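Local coordinates for protein putative methyltransferase (PDB 3LL7) that probably transfers methyl groups from S-adenosylmethionine to a substrate that is not established, at residues L156-D170 and L194-K208. Numbering follows the deposited sequence.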
ATOM      1  N   LEU A 156      24.619  15.111  -4.452  1.00  9.71           N
ATOM      2  CA  LEU A 156      24.968  14.752  -3.070  1.00 10.23           C
ATOM      3  C   LEU A 156      25.494  15.926  -2.232  1.00 10.64           C
ATOM      4  O   LEU A 156      25.070  16.082  -1.083  1.00 10.09           O
ATOM      5  CB  LEU A 156      25.891  13.520  -3.008  1.00 10.62           C
ATOM      6  CG  LEU A 156      25.279  12.206  -3.529  1.00 11.56           C
ATOM      7  CD1 LEU A 156      26.341  11.146  -3.775  1.00 13.22           C
ATOM      8  CD2 LEU A 156      24.186  11.659  -2.597  1.00 11.91           C
ATOM      9  N   PRO A 157      26.409  16.772  -2.799  1.00 10.26           N
ATOM     10  CA  PRO A 157      26.792  17.957  -2.025  1.00 10.37           C
ATOM     11  C   PRO A 157      25.620  18.871  -1.628  1.00  9.65           C
ATOM     12  O   PRO A 157      25.576  19.318  -0.475  1.00 10.22           O
ATOM     13  CB  PRO A 157      27.776  18.705  -2.968  1.00 10.08           C
ATOM     14  CG  PRO A 157      28.378  17.614  -3.796  1.00 10.53           C
ATOM     15  CD  PRO A 157      27.184  16.674  -4.053  1.00 10.57           C
ATOM     16  N   LEU A 158      24.689  19.132  -2.543  1.00  9.30           N
ATOM     17  CA  LEU A 158      23.510  19.958  -2.225  1.00 10.11           C
ATOM     18  C   LEU A 158      22.640  19.310  -1.140  1.00 10.09           C
ATOM     19  O   LEU A 158      22.181  19.977  -0.202  1.00 10.09           O
ATOM     20  CB  LEU A 158      22.664  20.223  -3.469  1.00 10.54           C
ATOM     21  CG  LEU A 158      21.362  21.022  -3.314  1.00 12.68           C
ATOM     22  CD1 LEU A 158      21.607  22.542  -3.349  1.00 13.16           C
ATOM     23  CD2 LEU A 158      20.420  20.644  -4.410  1.00 14.04           C
ATOM     24  N   ILE A 159      22.410  18.013  -1.275  1.00  9.96           N
ATOM     25  CA  ILE A 159      21.637  17.284  -0.242  1.00 10.04           C
ATOM     26  C   ILE A 159      22.316  17.359   1.149  1.00 11.03           C
ATOM     27  O   ILE A 159      21.662  17.640   2.155  1.00 11.45           O
ATOM     28  CB  ILE A 159      21.395  15.826  -0.639  1.00  9.89           C
ATOM     29  CG1 ILE A 159      20.556  15.739  -1.919  1.00  9.80           C
ATOM     30  CG2 ILE A 159      20.683  15.073   0.504  1.00  8.74           C
ATOM     31  CD1 ILE A 159      20.629  14.387  -2.608  1.00  8.95           C
ATOM     32  N   LYS A 160      23.625  17.120   1.193  1.00 11.38           N
ATOM     33  CA  LYS A 160      24.384  17.153   2.458  1.00 12.67           C
ATOM     34  C   LYS A 160      24.389  18.529   3.110  1.00 12.78           C
ATOM     35  O   LYS A 160      24.243  18.633   4.325  1.00 12.95           O
ATOM     36  CB  LYS A 160      25.811  16.631   2.277  1.00 12.34           C
ATOM     37  CG  LYS A 160      25.838  15.179   1.854  1.00 13.21           C
ATOM     38  CD  LYS A 160      27.244  14.698   1.564  1.00 14.07           C
ATOM     39  CE  LYS A 160      27.182  13.309   0.957  1.00 13.66           C
ATOM     40  NZ  LYS A 160      28.534  12.734   0.786  1.00 13.63           N
ATOM     41  N   THR A 161      24.542  19.570   2.294  1.00 13.54           N
ATOM     42  CA  THR A 161      24.468  20.952   2.762  1.00 14.35           C
ATOM     43  C   THR A 161      23.087  21.305   3.313  1.00 14.41           C
ATOM     44  O   THR A 161      22.979  21.944   4.369  1.00 14.35           O
ATOM     45  CB  THR A 161      24.882  21.938   1.644  1.00 14.83           C
ATOM     46  OG1 THR A 161      26.222  21.626   1.245  1.00 15.18           O
ATOM     47  CG2 THR A 161      24.809  23.390   2.128  1.00 14.70           C
ATOM     48  N   PHE A 162      22.042  20.852   2.612  1.00 14.01           N
ATOM     49  CA  PHE A 162      20.663  21.057   3.042  1.00 13.83           C
ATOM     50  C   PHE A 162      20.427  20.465   4.425  1.00 13.97           C
ATOM     51  O   PHE A 162      19.719  21.056   5.241  1.00 14.44           O
ATOM     52  CB  PHE A 162      19.694  20.426   2.029  1.00 13.20           C
ATOM     53  CG  PHE A 162      18.248  20.801   2.232  1.00 12.64           C
ATOM     54  CD1 PHE A 162      17.867  22.130   2.418  1.00 14.15           C
ATOM     55  CD2 PHE A 162      17.257  19.819   2.189  1.00 10.85           C
ATOM     56  CE1 PHE A 162      16.519  22.475   2.581  1.00 14.33           C
ATOM     57  CE2 PHE A 162      15.909  20.154   2.341  1.00 11.07           C
ATOM     58  CZ  PHE A 162      15.537  21.478   2.548  1.00 13.48           C
ATOM     59  N   HIS A 163      21.052  19.314   4.677  1.00 13.73           N
ATOM     60  CA  HIS A 163      20.918  18.573   5.936  1.00 15.48           C
ATOM     61  C   HIS A 163      19.447  18.377   6.323  1.00 14.80           C
ATOM     62  O   HIS A 163      19.010  18.889   7.355  1.00 15.21           O
ATOM     63  CB  HIS A 163      21.701  19.258   7.069  1.00 15.47           C
ATOM     64  CG  HIS A 163      22.063  18.330   8.191  1.00 18.35           C
ATOM     65  ND1 HIS A 163      21.116  17.662   8.942  1.00 20.12           N
ATOM     66  CD2 HIS A 163      23.267  17.945   8.675  1.00 19.76           C
ATOM     67  CE1 HIS A 163      21.723  16.912   9.844  1.00 20.10           C
ATOM     68  NE2 HIS A 163      23.028  17.064   9.703  1.00 21.56           N
ATOM     69  N   PRO A 164      18.670  17.657   5.483  1.00 14.95           N
ATOM     70  CA  PRO A 164      17.233  17.534   5.745  1.00 14.77           C
ATOM     71  C   PRO A 164      16.918  16.717   7.001  1.00 15.40           C
ATOM     72  O   PRO A 164      17.745  15.909   7.450  1.00 15.38           O
ATOM     73  CB  PRO A 164      16.728  16.794   4.502  1.00 14.78           C
ATOM     74  CG  PRO A 164      17.892  15.920   4.134  1.00 14.26           C
ATOM     75  CD  PRO A 164      19.069  16.847   4.317  1.00 14.68           C
ATOM     76  N   ASP A 165      15.733  16.941   7.560  1.00 15.16           N
ATOM     77  CA  ASP A 165      15.259  16.142   8.690  1.00 15.59           C
ATOM     78  C   ASP A 165      14.962  14.742   8.175  1.00 15.51           C
ATOM     79  O   ASP A 165      15.256  13.756   8.845  1.00 15.25           O
ATOM     80  CB  ASP A 165      14.022  16.791   9.308  1.00 15.13           C
ATOM     81  CG  ASP A 165      14.332  18.143   9.931  1.00 16.37           C
ATOM     82  OD1 ASP A 165      14.925  18.148  11.022  1.00 18.19           O
ATOM     83  OD2 ASP A 165      13.979  19.196   9.346  1.00 13.55           O
ATOM     84  N   TYR A 166      14.419  14.661   6.961  1.00 15.48           N
ATOM     85  CA  TYR A 166      14.092  13.369   6.349  1.00 15.81           C
ATOM     86  C   TYR A 166      14.500  13.218   4.895  1.00 15.72           C
ATOM     87  O   TYR A 166      14.392  14.156   4.096  1.00 15.40           O
ATOM     88  CB  TYR A 166      12.604  13.072   6.468  1.00 16.02           C
ATOM     89  CG  TYR A 166      12.003  13.391   7.800  1.00 15.69           C
ATOM     90  CD1 TYR A 166      11.947  12.429   8.811  1.00 16.95           C
ATOM     91  CD2 TYR A 166      11.473  14.659   8.056  1.00 15.80           C
ATOM     92  CE1 TYR A 166      11.384  12.729  10.061  1.00 16.00           C
ATOM     93  CE2 TYR A 166      10.897  14.959   9.288  1.00 15.08           C
ATOM     94  CZ  TYR A 166      10.860  13.991  10.281  1.00 16.55           C
ATOM     95  OH  TYR A 166      10.275  14.302  11.485  1.00 15.49           O
ATOM     96  N   ILE A 167      15.005  12.035   4.571  1.00 15.05           N
ATOM     97  CA  ILE A 167      15.282  11.653   3.199  1.00 14.70           C
ATOM     98  C   ILE A 167      14.356  10.486   2.847  1.00 14.47           C
ATOM     99  O   ILE A 167      14.385   9.429   3.501  1.00 15.34           O
ATOM    100  CB  ILE A 167      16.775  11.281   2.974  1.00 14.50           C
ATOM    101  CG1 ILE A 167      17.658  12.527   3.143  1.00 13.69           C
ATOM    102  CG2 ILE A 167      16.985  10.698   1.592  1.00 13.24           C
ATOM    103  CD1 ILE A 167      19.139  12.254   3.168  1.00 12.27           C
ATOM    104  N   TYR A 168      13.539  10.699   1.822  1.00 13.80           N
ATOM    105  CA  TYR A 168      12.564   9.708   1.373  1.00 13.56           C
ATOM    106  C   TYR A 168      13.018   9.067   0.052  1.00 13.36           C
ATOM    107  O   TYR A 168      13.517   9.761  -0.848  1.00 13.50           O
ATOM    108  CB  TYR A 168      11.191  10.373   1.232  1.00 13.53           C
ATOM    109  CG  TYR A 168      10.138   9.454   0.692  1.00 14.23           C
ATOM    110  CD1 TYR A 168       9.591   8.440   1.485  1.00 15.59           C
ATOM    111  CD2 TYR A 168       9.711   9.569  -0.634  1.00 17.20           C
ATOM    112  CE1 TYR A 168       8.599   7.576   0.954  1.00 17.21           C
ATOM    113  CE2 TYR A 168       8.764   8.718  -1.161  1.00 16.53           C
ATOM    114  CZ  TYR A 168       8.221   7.722  -0.368  1.00 16.06           C
ATOM    115  OH  TYR A 168       7.267   6.895  -0.905  1.00 16.79           O
ATOM    116  N   VAL A 169      12.880   7.746  -0.044  1.00 12.78           N
ATOM    117  CA  VAL A 169      13.255   7.020  -1.241  1.00 12.56           C
ATOM    118  C   VAL A 169      12.231   5.918  -1.552  1.00 13.04           C
ATOM    119  O   VAL A 169      11.781   5.197  -0.665  1.00 12.76           O
ATOM    120  CB  VAL A 169      14.730   6.487  -1.132  1.00 13.59           C
ATOM    121  CG1 VAL A 169      14.909   5.538   0.074  1.00 12.74           C
ATOM    122  CG2 VAL A 169      15.247   5.890  -2.463  1.00 14.80           C
ATOM    123  N   ASP A 170      11.881   5.800  -2.822  1.00 12.94           N
ATOM    124  CA  ASP A 170      10.956   4.758  -3.293  1.00 14.16           C
ATOM    125  C   ASP A 170      11.645   4.061  -4.465  1.00 13.60           C
ATOM    126  O   ASP A 170      11.475   4.464  -5.616  1.00 12.74           O
ATOM    127  CB  ASP A 170       9.615   5.425  -3.688  1.00 14.35           C
ATOM    128  CG  ASP A 170       8.626   4.470  -4.355  1.00 16.94           C
ATOM    129  OD1 ASP A 170       8.831   3.240  -4.312  1.00 17.67           O
ATOM    130  OD2 ASP A 170       7.637   4.975  -4.953  1.00 19.91           O
ATOM    131  N   LEU A 194      23.394   3.869  -0.019  1.00 18.90           N
ATOM    132  CA  LEU A 194      22.666   5.125   0.144  1.00 19.12           C
ATOM    133  C   LEU A 194      22.625   5.542   1.613  1.00 18.91           C
ATOM    134  O   LEU A 194      22.905   6.695   1.947  1.00 18.80           O
ATOM    135  CB  LEU A 194      21.241   4.975  -0.406  1.00 19.43           C
ATOM    136  CG  LEU A 194      20.281   6.168  -0.520  1.00 21.25           C
ATOM    137  CD1 LEU A 194      19.109   5.763  -1.403  1.00 20.74           C
ATOM    138  CD2 LEU A 194      19.755   6.664   0.829  1.00 20.57           C
ATOM    139  N   ALA A 195      22.263   4.592   2.479  1.00 19.01           N
ATOM    140  CA  ALA A 195      22.170   4.825   3.918  1.00 19.13           C
ATOM    141  C   ALA A 195      23.538   5.117   4.539  1.00 19.30           C
ATOM    142  O   ALA A 195      23.670   6.034   5.352  1.00 19.13           O
ATOM    143  CB  ALA A 195      21.477   3.631   4.620  1.00 19.07           C
ATOM    144  N   THR A 196      24.559   4.366   4.132  1.00 19.86           N
ATOM    145  CA  THR A 196      25.924   4.621   4.608  1.00 20.54           C
ATOM    146  C   THR A 196      26.313   6.082   4.360  1.00 20.49           C
ATOM    147  O   THR A 196      26.874   6.749   5.233  1.00 20.74           O
ATOM    148  CB  THR A 196      26.972   3.699   3.932  1.00 20.63           C
ATOM    149  OG1 THR A 196      26.467   2.361   3.858  1.00 22.29           O
ATOM    150  CG2 THR A 196      28.274   3.695   4.721  1.00 21.46           C
ATOM    151  N   GLU A 197      25.994   6.575   3.169  1.00 19.79           N
ATOM    152  CA  GLU A 197      26.413   7.902   2.776  1.00 19.72           C
ATOM    153  C   GLU A 197      25.529   9.020   3.345  1.00 19.26           C
ATOM    154  O   GLU A 197      26.035  10.105   3.665  1.00 19.67           O
ATOM    155  CB  GLU A 197      26.486   8.006   1.254  1.00 19.68           C
ATOM    156  CG  GLU A 197      27.244   9.239   0.796  1.00 21.84           C
ATOM    157  CD  GLU A 197      27.693   9.180  -0.646  1.00 23.97           C
ATOM    158  OE1 GLU A 197      27.194   8.325  -1.414  1.00 26.13           O
ATOM    159  OE2 GLU A 197      28.538  10.017  -1.014  1.00 22.42           O
ATOM    160  N   LEU A 198      24.225   8.766   3.459  1.00 18.14           N
ATOM    161  CA  LEU A 198      23.275   9.830   3.796  1.00 17.63           C
ATOM    162  C   LEU A 198      22.725   9.867   5.227  1.00 16.80           C
ATOM    163  O   LEU A 198      22.312  10.928   5.692  1.00 16.61           O
ATOM    164  CB  LEU A 198      22.141   9.900   2.756  1.00 17.39           C
ATOM    165  CG  LEU A 198      22.613  10.436   1.395  1.00 18.52           C
ATOM    166  CD1 LEU A 198      21.526  10.324   0.310  1.00 17.29           C
ATOM    167  CD2 LEU A 198      23.108  11.880   1.515  1.00 17.64           C
ATOM    168  N   LEU A 199      22.740   8.744   5.939  1.00 16.59           N
ATOM    169  CA  LEU A 199      22.303   8.758   7.347  1.00 16.23           C
ATOM    170  C   LEU A 199      22.984   9.831   8.217  1.00 16.50           C
ATOM    171  O   LEU A 199      22.314  10.423   9.076  1.00 16.04           O
ATOM    172  CB  LEU A 199      22.412   7.377   8.000  1.00 16.49           C
ATOM    173  CG  LEU A 199      21.293   6.408   7.629  1.00 15.03           C
ATOM    174  CD1 LEU A 199      21.560   5.024   8.216  1.00 14.86           C
ATOM    175  CD2 LEU A 199      19.952   6.968   8.103  1.00 16.67           C
ATOM    176  N   PRO A 200      24.299  10.104   7.984  1.00 16.69           N
ATOM    177  CA  PRO A 200      24.946  11.185   8.722  1.00 16.52           C
ATOM    178  C   PRO A 200      24.442  12.603   8.420  1.00 17.08           C
ATOM    179  O   PRO A 200      24.856  13.545   9.106  1.00 17.34           O
ATOM    180  CB  PRO A 200      26.416  11.068   8.288  1.00 17.02           C
ATOM    181  CG  PRO A 200      26.566   9.649   7.872  1.00 16.92           C
ATOM    182  CD  PRO A 200      25.292   9.333   7.202  1.00 16.25           C
ATOM    183  N   PHE A 201      23.586  12.762   7.410  1.00 16.55           N
ATOM    184  CA  PHE A 201      23.150  14.094   6.971  1.00 16.73           C
ATOM    185  C   PHE A 201      21.649  14.296   6.997  1.00 17.19           C
ATOM    186  O   PHE A 201      21.132  15.225   6.369  1.00 17.96           O
ATOM    187  CB  PHE A 201      23.684  14.392   5.569  1.00 16.67           C
ATOM    188  CG  PHE A 201      25.166  14.519   5.521  1.00 14.89           C
ATOM    189  CD1 PHE A 201      25.783  15.719   5.881  1.00 14.47           C
ATOM    190  CD2 PHE A 201      25.960  13.443   5.129  1.00 14.27           C
ATOM    191  CE1 PHE A 201      27.163  15.852   5.851  1.00 14.49           C
ATOM    192  CE2 PHE A 201      27.365  13.573   5.088  1.00 12.63           C
ATOM    193  CZ  PHE A 201      27.956  14.778   5.452  1.00 15.33           C
ATOM    194  N   CYS A 202      20.955  13.413   7.706  1.00 16.95           N
ATOM    195  CA  CYS A 202      19.531  13.558   7.956  1.00 17.14           C
ATOM    196  C   CYS A 202      19.204  12.983   9.330  1.00 17.01           C
ATOM    197  O   CYS A 202      20.052  12.313   9.950  1.00 18.02           O
ATOM    198  CB  CYS A 202      18.711  12.865   6.853  1.00 16.89           C
ATOM    199  SG  CYS A 202      18.918  11.072   6.781  1.00 17.36           S
ATOM    200  N   SER A 203      18.004  13.271   9.829  1.00 16.33           N
ATOM    201  CA  SER A 203      17.534  12.638  11.058  1.00 16.22           C
ATOM    202  C   SER A 203      17.124  11.194  10.782  1.00 15.63           C
ATOM    203  O   SER A 203      17.601  10.282  11.460  1.00 15.40           O
ATOM    204  CB  SER A 203      16.385  13.424  11.701  1.00 16.64           C
ATOM    205  OG  SER A 203      16.847  14.664  12.223  1.00 18.44           O
ATOM    206  N   SER A 204      16.262  10.994   9.778  1.00 14.43           N
ATOM    207  CA  SER A 204      15.880   9.656   9.338  1.00 14.14           C
ATOM    208  C   SER A 204      15.812   9.517   7.824  1.00 13.90           C
ATOM    209  O   SER A 204      15.579  10.499   7.117  1.00 13.87           O
ATOM    210  CB  SER A 204      14.503   9.288   9.892  1.00 14.18           C
ATOM    211  OG  SER A 204      14.576   9.036  11.284  1.00 16.18           O
ATOM    212  N   ILE A 205      16.022   8.296   7.342  1.00 13.32           N
ATOM    213  CA  ILE A 205      15.645   7.924   5.982  1.00 13.09           C
ATOM    214  C   ILE A 205      14.367   7.091   6.057  1.00 12.72           C
ATOM    215  O   ILE A 205      14.287   6.161   6.879  1.00 12.63           O
ATOM    216  CB  ILE A 205      16.707   7.070   5.282  1.00 12.98           C
ATOM    217  CG1 ILE A 205      17.984   7.902   5.005  1.00 13.64           C
ATOM    218  CG2 ILE A 205      16.167   6.509   3.960  1.00 14.62           C
ATOM    219  CD1 ILE A 205      19.158   7.049   4.588  1.00 15.82           C
ATOM    220  N   LEU A 206      13.411   7.414   5.189  1.00 12.68           N
ATOM    221  CA  LEU A 206      12.133   6.661   5.086  1.00 12.89           C
ATOM    222  C   LEU A 206      12.109   6.042   3.689  1.00 13.04           C
ATOM    223  O   LEU A 206      12.188   6.778   2.692  1.00 13.45           O
ATOM    224  CB  LEU A 206      10.940   7.602   5.257  1.00 13.28           C
ATOM    225  CG  LEU A 206       9.539   6.951   5.262  1.00 14.67           C
ATOM    226  CD1 LEU A 206       9.367   5.963   6.451  1.00 17.65           C
ATOM    227  CD2 LEU A 206       8.423   8.002   5.230  1.00 16.29           C
ATOM    228  N   ALA A 207      12.080   4.716   3.622  1.00 12.24           N
ATOM    229  CA  ALA A 207      12.087   3.998   2.354  1.00 12.67           C
ATOM    230  C   ALA A 207      10.759   3.297   2.173  1.00 12.65           C
ATOM    231  O   ALA A 207      10.273   2.623   3.096  1.00 12.87           O
ATOM    232  CB  ALA A 207      13.213   2.980   2.320  1.00 12.85           C
ATOM    233  N   LYS A 208      10.174   3.473   0.993  1.00 12.20           N
ATOM    234  CA  LYS A 208       8.941   2.782   0.646  1.00 12.34           C
ATOM    235  C   LYS A 208       9.301   1.595  -0.205  1.00 12.82           C
ATOM    236  O   LYS A 208       9.925   1.745  -1.257  1.00 12.72           O
ATOM    237  CB  LYS A 208       8.016   3.701  -0.155  1.00 11.88           C
ATOM    238  CG  LYS A 208       6.768   2.963  -0.671  1.00 15.40           C
ATOM    239  CD  LYS A 208       6.030   3.892  -1.644  1.00 18.94           C
ATOM    240  CE  LYS A 208       5.518   3.172  -2.844  1.00 23.18           C
ATOM    241  NZ  LYS A 208       4.914   4.170  -3.776  1.00 29.21           N
TER
HETATM  242  O   HOH W   1      14.592  16.036  12.818  1.00 24.50           O
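Phe201 offers one ring face to the aliphatic chain of Lys160. Lys160 CG sits over the centre of the Phe201 ring, 3.7 Å above its plane, and Lys160 CD lies near Phe201 CE2. The lysine chain is extended, which carries Lys160 NZ past the ring to Glu197 OE2 at 3.3 Å, a salt bridge on the anti side of the carboxylate. The Leu156 side chain crosses Glu197 at about a right angle and sets CD1 against the carboxylate. The positive phi (50°) at His163 ends the helix and turns the chain toward Pro164 and the strand. The His163 ring lies over the backbone of Phe201, whose O is above one face near the rim.

Leu198 is the main bump of helix 194-198. Its CB meets Ile167 CD1 at 3.8 Å, and its two methyls fit between Leu156, Ile159 and Ile167. Cys202 CB closes the hollow from the loop, against Ile167 CD1 and Pro164 CG. On the same side of the sheet as Ile167, Val169 CG2 meets Leu194 CD1 tip to tip, while Val169 CG1 rests on Ala207 CB at 3.8 Å.

Strands 166-169 and 204-208 run parallel. Ile167 N hydrogen-bonds to Ser204 O, and Leu206 N to Ile167 O at 2.8 Å. On the other face, Tyr168 crosses Leu206, and Tyr168 OH, hydrogen-bonded to Asp107, lies 3.3 Å from Lys208 CD. Lys208 NZ forms a salt bridge with Asp170 OD2 from above the carboxylate plane (3.1 Å) and is also hydrogen-bonded to Ser79.

The two helix-to-strand units lie side by side, as in a Rossmann-like methyltransferase sheet. Strand 96-99 pairs with strand 166-173 on its far side, and strand 236-244 borders strand 204-209. Helix 156-162 also packs on strand 117-122.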